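Local atomic coordinates of assembly chaperone of ribosomal protein L4 (Acl4) (Chaetomium thermophilum, PDB entry 5TQB), a protein that probably shields newly made ribosomal protein L4 as its dedicated chaperone and accompanies it towards ribosome assembly. Residues R114-S119 and A139-R144; A172-A177 and Q189-V194; G268-Y273 and G321-E326. All blocks are in the same frame, centred on the assembly; numbering follows the deposited sequence.

Interaction 1 (R114-S119 and A139-R144); sequences RAQIQS and ADKRRR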
# COMPACT_ATOMS: atom_id res chain seq x y z
N ARG B 114 6.55 19.76 15.71
CA ARG B 114 7.56 20.79 15.49
C ARG B 114 8.51 20.94 16.68
O ARG B 114 9.71 21.17 16.50
CB ARG B 114 6.91 22.14 15.18
CG ARG B 114 6.95 22.50 13.71
CD ARG B 114 6.42 23.90 13.49
NE ARG B 114 4.97 23.98 13.71
CZ ARG B 114 4.06 24.04 12.75
NH1 ARG B 114 4.41 24.03 11.47
NH2 ARG B 114 2.78 24.11 13.07
N ALA B 115 7.97 20.79 17.89
CA ALA B 115 8.78 20.86 19.10
C ALA B 115 9.73 19.67 19.20
O ALA B 115 10.89 19.81 19.58
CB ALA B 115 7.89 20.93 20.33
N GLN B 116 9.22 18.48 18.86
CA GLN B 116 10.03 17.27 18.87
C GLN B 116 11.16 17.35 17.85
O GLN B 116 12.30 16.98 18.14
CB GLN B 116 9.16 16.05 18.58
CG GLN B 116 8.20 15.71 19.70
CD GLN B 116 7.29 14.55 19.34
OE1 GLN B 116 7.09 14.24 18.16
NE2 GLN B 116 6.73 13.90 20.35
N ILE B 117 10.83 17.83 16.65
CA ILE B 117 11.83 18.08 15.61
C ILE B 117 12.92 19.00 16.13
O ILE B 117 14.11 18.72 15.98
CB ILE B 117 11.18 18.73 14.37
CG1 ILE B 117 10.30 17.72 13.64
CG2 ILE B 117 12.24 19.25 13.40
CD1 ILE B 117 9.37 18.32 12.62
N GLN B 118 12.51 20.11 16.74
CA GLN B 118 13.46 21.09 17.27
C GLN B 118 14.31 20.51 18.40
O GLN B 118 15.48 20.87 18.56
CB GLN B 118 12.71 22.34 17.77
CG GLN B 118 13.62 23.44 18.33
CD GLN B 118 14.56 24.02 17.29
OE1 GLN B 118 14.16 24.35 16.17
NE2 GLN B 118 15.83 24.15 17.65
N SER B 119 13.72 19.61 19.18
CA SER B 119 14.43 18.96 20.28
C SER B 119 15.48 17.98 19.75
O SER B 119 16.58 17.89 20.29
CB SER B 119 13.45 18.24 21.20
OG SER B 119 14.13 17.41 22.12
N ALA B 139 14.07 13.05 10.14
CA ALA B 139 13.46 12.85 8.84
C ALA B 139 12.04 12.30 8.98
O ALA B 139 11.10 12.83 8.39
CB ALA B 139 14.30 11.91 8.00
N ASP B 140 11.90 11.25 9.78
CA ASP B 140 10.60 10.64 10.06
C ASP B 140 9.63 11.68 10.59
O ASP B 140 8.49 11.76 10.13
CB ASP B 140 10.75 9.52 11.10
CG ASP B 140 11.25 8.22 10.49
OD1 ASP B 140 10.75 7.83 9.42
OD2 ASP B 140 12.14 7.59 11.10
N LYS B 141 10.08 12.47 11.55
CA LYS B 141 9.23 13.47 12.18
C LYS B 141 8.82 14.57 11.21
O LYS B 141 7.67 15.01 11.22
CB LYS B 141 9.94 14.09 13.39
CG LYS B 141 9.33 13.71 14.72
CD LYS B 141 9.51 12.23 15.02
CE LYS B 141 9.06 11.88 16.42
NZ LYS B 141 7.60 12.12 16.62
N ARG B 142 9.76 15.03 10.38
CA ARG B 142 9.47 16.08 9.40
C ARG B 142 8.47 15.59 8.35
O ARG B 142 7.66 16.37 7.85
CB ARG B 142 10.76 16.54 8.72
CG ARG B 142 11.58 17.51 9.55
CD ARG B 142 12.90 17.85 8.87
NE ARG B 142 13.64 18.88 9.61
CZ ARG B 142 14.94 19.12 9.48
NH1 ARG B 142 15.67 18.41 8.63
NH2 ARG B 142 15.51 20.07 10.20
N ARG B 143 8.54 14.31 8.02
CA ARG B 143 7.63 13.73 7.05
C ARG B 143 6.22 13.63 7.62
O ARG B 143 5.25 13.91 6.92
CB ARG B 143 8.12 12.36 6.59
CG ARG B 143 9.33 12.46 5.69
CD ARG B 143 10.02 11.12 5.53
NE ARG B 143 11.26 11.25 4.77
CZ ARG B 143 12.13 10.27 4.60
NH1 ARG B 143 11.92 9.08 5.14
NH2 ARG B 143 13.23 10.49 3.89
N ARG B 144 6.10 13.25 8.89
CA ARG B 144 4.80 13.20 9.55
C ARG B 144 4.20 14.60 9.62
O ARG B 144 2.99 14.79 9.47
CB ARG B 144 4.92 12.63 10.97
CG ARG B 144 5.35 11.16 11.05
CD ARG B 144 4.37 10.20 10.37
NE ARG B 144 4.68 10.00 8.95
CZ ARG B 144 5.72 9.32 8.49
NH1 ARG B 144 6.59 8.76 9.33
NH2 ARG B 144 5.90 9.21 7.18

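Interaction 2 (A172-A177 and Q189-V194); sequences ALITEA and QTVANV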
# COMPACT_ATOMS: atom_id res chain seq x y z
N ALA B 172 0.50 28.64 2.05
CA ALA B 172 1.45 28.73 3.15
C ALA B 172 1.83 27.34 3.63
O ALA B 172 2.97 27.09 4.02
CB ALA B 172 0.85 29.54 4.29
N LEU B 173 0.86 26.42 3.58
CA LEU B 173 1.09 25.06 4.02
C LEU B 173 2.05 24.32 3.09
O LEU B 173 2.96 23.64 3.55
CB LEU B 173 -0.24 24.31 4.13
CG LEU B 173 -1.09 24.76 5.32
CD1 LEU B 173 -2.56 24.42 5.11
CD2 LEU B 173 -0.58 24.11 6.60
N ILE B 174 1.86 24.47 1.78
CA ILE B 174 2.67 23.72 0.82
C ILE B 174 4.08 24.30 0.68
O ILE B 174 5.01 23.59 0.29
CB ILE B 174 2.00 23.60 -0.58
CG1 ILE B 174 1.77 24.99 -1.20
CG2 ILE B 174 0.69 22.83 -0.47
CD1 ILE B 174 1.31 24.95 -2.65
N THR B 175 4.25 25.59 0.99
CA THR B 175 5.59 26.18 0.99
C THR B 175 6.41 25.62 2.15
O THR B 175 7.57 25.23 1.97
CB THR B 175 5.56 27.74 1.08
OG1 THR B 175 4.67 28.16 2.12
CG2 THR B 175 5.12 28.34 -0.25
N GLU B 176 5.81 25.55 3.33
CA GLU B 176 6.47 24.96 4.49
C GLU B 176 6.74 23.46 4.29
O GLU B 176 7.79 22.96 4.67
CB GLU B 176 5.64 25.18 5.76
CG GLU B 176 6.23 24.49 7.00
CD GLU B 176 5.43 24.74 8.27
OE1 GLU B 176 4.58 25.66 8.28
OE2 GLU B 176 5.66 24.02 9.27
N ALA B 177 5.78 22.75 3.70
CA ALA B 177 5.91 21.31 3.52
C ALA B 177 7.02 20.94 2.53
O ALA B 177 7.75 19.97 2.74
CB ALA B 177 4.59 20.72 3.07
N GLN B 189 2.80 15.89 -4.38
CA GLN B 189 1.47 15.45 -4.73
C GLN B 189 0.47 16.53 -4.31
O GLN B 189 -0.45 16.87 -5.06
CB GLN B 189 1.18 14.15 -4.00
CG GLN B 189 0.05 13.35 -4.58
CD GLN B 189 0.12 11.89 -4.17
OE1 GLN B 189 1.10 11.20 -4.44
NE2 GLN B 189 -0.92 11.42 -3.50
N THR B 190 0.68 17.08 -3.12
CA THR B 190 -0.23 18.06 -2.55
C THR B 190 -0.05 19.41 -3.23
O THR B 190 -1.00 20.19 -3.35
CB THR B 190 -0.03 18.19 -1.03
OG1 THR B 190 -0.24 16.91 -0.43
CG2 THR B 190 -1.01 19.18 -0.41
N VAL B 191 1.17 19.70 -3.66
CA VAL B 191 1.44 20.91 -4.42
C VAL B 191 0.62 20.85 -5.71
O VAL B 191 0.00 21.83 -6.11
CB VAL B 191 2.95 21.06 -4.72
CG1 VAL B 191 3.21 22.08 -5.83
CG2 VAL B 191 3.71 21.47 -3.47
N ALA B 192 0.61 19.68 -6.35
CA ALA B 192 -0.13 19.50 -7.59
C ALA B 192 -1.63 19.69 -7.37
O ALA B 192 -2.31 20.33 -8.18
CB ALA B 192 0.14 18.13 -8.17
N ASN B 193 -2.12 19.14 -6.27
CA ASN B 193 -3.53 19.24 -5.90
C ASN B 193 -3.96 20.70 -5.91
O ASN B 193 -4.95 21.05 -6.54
CB ASN B 193 -3.76 18.64 -4.52
CG ASN B 193 -5.09 17.91 -4.41
OD1 ASN B 193 -6.05 18.24 -5.09
ND2 ASN B 193 -5.13 16.89 -3.55
N VAL B 194 -3.19 21.53 -5.21
CA VAL B 194 -3.45 22.97 -5.16
C VAL B 194 -3.41 23.60 -6.55
O VAL B 194 -4.33 24.31 -6.95
CB VAL B 194 -2.42 23.69 -4.24
CG1 VAL B 194 -2.60 25.20 -4.29
CG2 VAL B 194 -2.54 23.18 -2.81

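Interaction 3 (G268-Y273 and G321-E326); sequences GGYARY and GEHAKE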
# COMPACT_ATOMS: atom_id res chain seq x y z
N GLY B 268 -8.50 2.44 -12.88
CA GLY B 268 -7.68 1.87 -13.94
C GLY B 268 -8.48 1.73 -15.22
O GLY B 268 -7.97 1.98 -16.31
N GLY B 269 -9.73 1.32 -15.08
CA GLY B 269 -10.63 1.22 -16.22
C GLY B 269 -10.91 2.58 -16.83
O GLY B 269 -10.94 2.72 -18.06
N TYR B 270 -11.12 3.57 -15.98
CA TYR B 270 -11.43 4.91 -16.45
C TYR B 270 -10.21 5.55 -17.09
O TYR B 270 -10.31 6.20 -18.13
CB TYR B 270 -11.94 5.79 -15.31
CG TYR B 270 -12.50 7.11 -15.79
CD1 TYR B 270 -11.90 8.32 -15.46
CD2 TYR B 270 -13.64 7.15 -16.60
CE1 TYR B 270 -12.41 9.52 -15.91
CE2 TYR B 270 -14.16 8.35 -17.05
CZ TYR B 270 -13.54 9.53 -16.70
OH TYR B 270 -14.05 10.73 -17.14
N ALA B 271 -9.05 5.34 -16.47
CA ALA B 271 -7.80 5.88 -17.02
C ALA B 271 -7.55 5.31 -18.41
O ALA B 271 -7.03 6.00 -19.29
CB ALA B 271 -6.64 5.55 -16.10
N ARG B 272 -7.93 4.06 -18.61
CA ARG B 272 -7.70 3.39 -19.88
C ARG B 272 -8.76 3.82 -20.90
O ARG B 272 -8.48 3.88 -22.10
CB ARG B 272 -7.69 1.87 -19.67
CG ARG B 272 -6.41 1.38 -18.99
CD ARG B 272 -6.52 -0.06 -18.48
NE ARG B 272 -5.24 -0.52 -17.94
CZ ARG B 272 -4.74 -0.15 -16.77
NH1 ARG B 272 -3.56 -0.63 -16.37
NH2 ARG B 272 -5.39 0.70 -15.99
N TYR B 273 -9.95 4.13 -20.41
CA TYR B 273 -11.02 4.65 -21.26
C TYR B 273 -10.65 6.03 -21.79
O TYR B 273 -10.83 6.32 -22.98
CB TYR B 273 -12.34 4.73 -20.48
CG TYR B 273 -13.49 5.31 -21.26
CD1 TYR B 273 -13.71 6.68 -21.27
CD2 TYR B 273 -14.35 4.50 -21.97
CE1 TYR B 273 -14.76 7.23 -21.98
CE2 TYR B 273 -15.41 5.04 -22.69
CZ TYR B 273 -15.61 6.41 -22.69
OH TYR B 273 -16.66 6.96 -23.39
N GLY B 321 -20.69 2.49 -9.26
CA GLY B 321 -21.18 1.27 -9.87
C GLY B 321 -21.96 1.53 -11.14
O GLY B 321 -21.83 0.81 -12.12
N GLU B 322 -22.78 2.57 -11.12
CA GLU B 322 -23.59 2.89 -12.30
C GLU B 322 -22.73 3.50 -13.41
O GLU B 322 -23.01 3.29 -14.58
CB GLU B 322 -24.74 3.83 -11.93
CG GLU B 322 -25.71 3.25 -10.91
CD GLU B 322 -26.23 1.87 -11.29
OE1 GLU B 322 -26.48 1.63 -12.49
OE2 GLU B 322 -26.39 1.01 -10.39
N HIS B 323 -21.69 4.24 -13.04
CA HIS B 323 -20.84 4.86 -14.04
C HIS B 323 -20.02 3.81 -14.79
O HIS B 323 -19.81 3.92 -16.00
CB HIS B 323 -19.90 5.88 -13.41
CG HIS B 323 -19.19 6.74 -14.42
ND1 HIS B 323 -17.90 7.17 -14.24
CD2 HIS B 323 -19.60 7.24 -15.60
CE1 HIS B 323 -17.54 7.91 -15.28
NE2 HIS B 323 -18.56 7.97 -16.12
N ALA B 324 -19.55 2.81 -14.06
CA ALA B 324 -18.78 1.73 -14.66
C ALA B 324 -19.64 1.04 -15.72
O ALA B 324 -19.16 0.70 -16.80
CB ALA B 324 -18.33 0.74 -13.60
N LYS B 325 -20.92 0.87 -15.41
CA LYS B 325 -21.84 0.28 -16.38
C LYS B 325 -21.96 1.16 -17.63
O LYS B 325 -21.86 0.66 -18.75
CB LYS B 325 -23.22 0.06 -15.75
CG LYS B 325 -23.23 -1.01 -14.67
CD LYS B 325 -24.61 -1.14 -14.03
CE LYS B 325 -24.55 -1.97 -12.76
NZ LYS B 325 -25.89 -2.11 -12.13
N GLU B 326 -22.14 2.47 -17.43
CA GLU B 326 -22.26 3.41 -18.55
C GLU B 326 -21.05 3.32 -19.47
O GLU B 326 -21.18 3.33 -20.69
CB GLU B 326 -22.36 4.86 -18.06
CG GLU B 326 -23.62 5.23 -17.32
CD GLU B 326 -23.62 6.70 -16.90
OE1 GLU B 326 -23.40 7.56 -17.78
OE2 GLU B 326 -23.81 6.99 -15.70

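Interaction 1 (R114-S119 and A139-R144)
Lys141 and Gln116 make the one polar link between segments 114-119 and 139-144: the ammonium nitrogen NZ of Lys141 donates to OE1 of Gln116 at 2.7 Å. The bond does not follow a lone pair, since NZ stands above the carbonyl plane of the glutamine, 39° out of it. The lysine gets there by a bent route, its chain turning at CB-CG (chi2 67°) and again at CD-CE (chi4 63°), while Gln116 runs out extended beyond CG to meet it. The bend also draws CE of Lys141 to 3.5 Å from OE1 of Gln116.

Next to this polar pair lies an apolar patch centred on Ile117, buried in the interface. Its CG1 rests 3.7 Å from CB of Lys141, the two side chains running alongside with opposite headings. Its CD1 reaches CG of Arg142 at 3.9 Å, where the aliphatic part of the arginine lies across the isoleucine. Behind these groups the axes of the two segments, roughly antiparallel, approach to 9.5 Å, and the closest CA atoms are those of Ile117 and Lys141, 6.3 Å apart.

Further out, Leu113 touches the lysine chain, Leu145 backs Ile117, and Pro85 lies against Gln116. NZ of Lys141 has a second, charged mate in Glu79, so the glutamine oxygen and the carboxylate both hold it. With an alanine in its place the ammonium group is gone, and Glu79 would probably lack a counter-charge, with the Gln116 amide less fixed in rotation. The chemistry implies a seam between helices 100-125 and 131-156 that is oily around Ile117 and ionic at one border, where a lysine spans to a charge supplied by an earlier helix.

Interaction 2 (A172-A177 and Q189-V194)
Ile174 carries the whole contact from its side, meeting Thr190, Val191 and Val194 through carbon atoms alone. Its CG2 methyl does most of the touching, lying 4.0 Å from CG2 of Val194, and the two side chains reach toward each other tip to tip. The same methyl is also 4.0 Å from CG2 of Thr190, on the preceding turn of segment 189-194; the threonine side chain runs at a slant to that of Ile174. Val191 comes in closer to the backbone, its CG2 set 4.0 Å from CB of Ile174. These spacings are ordinary for aliphatic groups in van der Waals contact. Ile174 owes its pose to an uncommon first torsion for a helix: CG1 is wedged between N and C (chi1 61°), and CG2 is left on the N side, facing the two methyls.

Helices 166-180 and 185-197 follow each other in the chain, and the axes of segments 172-177 and 189-194 approach to 10.0 Å at 156°. This is an antiparallel helical hairpin, as in tetratricopeptide-type arrays; a repeat of that kind is predicted earlier in this chain. Ile174 and Val191 are the nearest pair in the backbone, their CA atoms 6.1 Å apart.

Polar groups are turned to other partners. Thr190 offers its methyl to Ile174, while its OG1 bonds to the carbonyl oxygen of Glu186 one turn earlier, so a buried hydroxyl is satisfied within its own helix. Gln189 NE2 bonds to Ser230 O, and Asn193 OD1 is hydrogen-bonded to a basic side chain of another protein in the assembly. The apolar packing extends to other helices too: Ala207 of helix 201-212 touches Val191, and Cys150 of helix 131-156 touches Thr190.

Interaction 3 (G268-Y273 and G321-E326)
Tyr270 and His323 are the two residues that meet between segments 268-273 and 321-326, and this buried pair is the tight part of the contact. Their rings approach obliquely: the nearest atoms are CE2 of Tyr270 and CE1 of His323, 3.8 Å apart, and the ring centroids are 5.7 Å apart with the planes at 51°. Both side chains leave their helices with CG anti to the backbone N (chi1 -170° for Tyr270 and -169° for His323), which lets the rings bridge backbones whose nearest CA atoms, those of Tyr270 and Ala324, are 8.2 Å apart. Leu327 and Ile239 back Tyr270, and His323 is further fixed by a hydrogen bond between its ND1 and the hydroxyl of Tyr266, one turn before Tyr270.

Beside the pair, helix 262-281 is braced by Arg272, whose NH2 donates to Gly268 O at 2.9 Å, with that oxygen in the guanidinium plane. Gly268 suits this fold-back, because a CB at that position would crowd NH2.

The far side of segment 321-326 is loose by comparison. Glu322 and Lys325 are exposed, joined by a long salt bridge of 3.6 Å between Lys325 NZ and Glu322 OE2. Tyr270 also packs on an apolar side chain, and His323 on a basic one, of another protein's chain, so the pair forms part of the surface met by that partner, consistent with the client-binding face of a chaperone.

Within the helical array, helix 291-313 touches helices 262-281 and 318-333: its Ser299 and Trp296 meet the former, and its Leu307 meets Ala324 of the latter. Helix 228-240 supplies Ile239, and helix 318-333 adds Leu327, which also contacts Tyr273.

The three contacts follow one another along the chain and run along the array from helix 100-125 to helix 318-333. Interactions 1 and 2, with centres 18 Å apart, touch directly: Arg114 of interaction 1 forms a salt bridge through NH1 to OE2 of Glu176 in interaction 2, tying helix 100-125 to helix 166-180. Interaction 3 stands apart, its centre about 30 Å from that of interaction 2 and about 41 Å from that of interaction 1, on the opposite side of the chain's centre from the latter. All three have residues within reach of the same kind of partner, another protein chain, consistent with an extended surface for the ribosomal client.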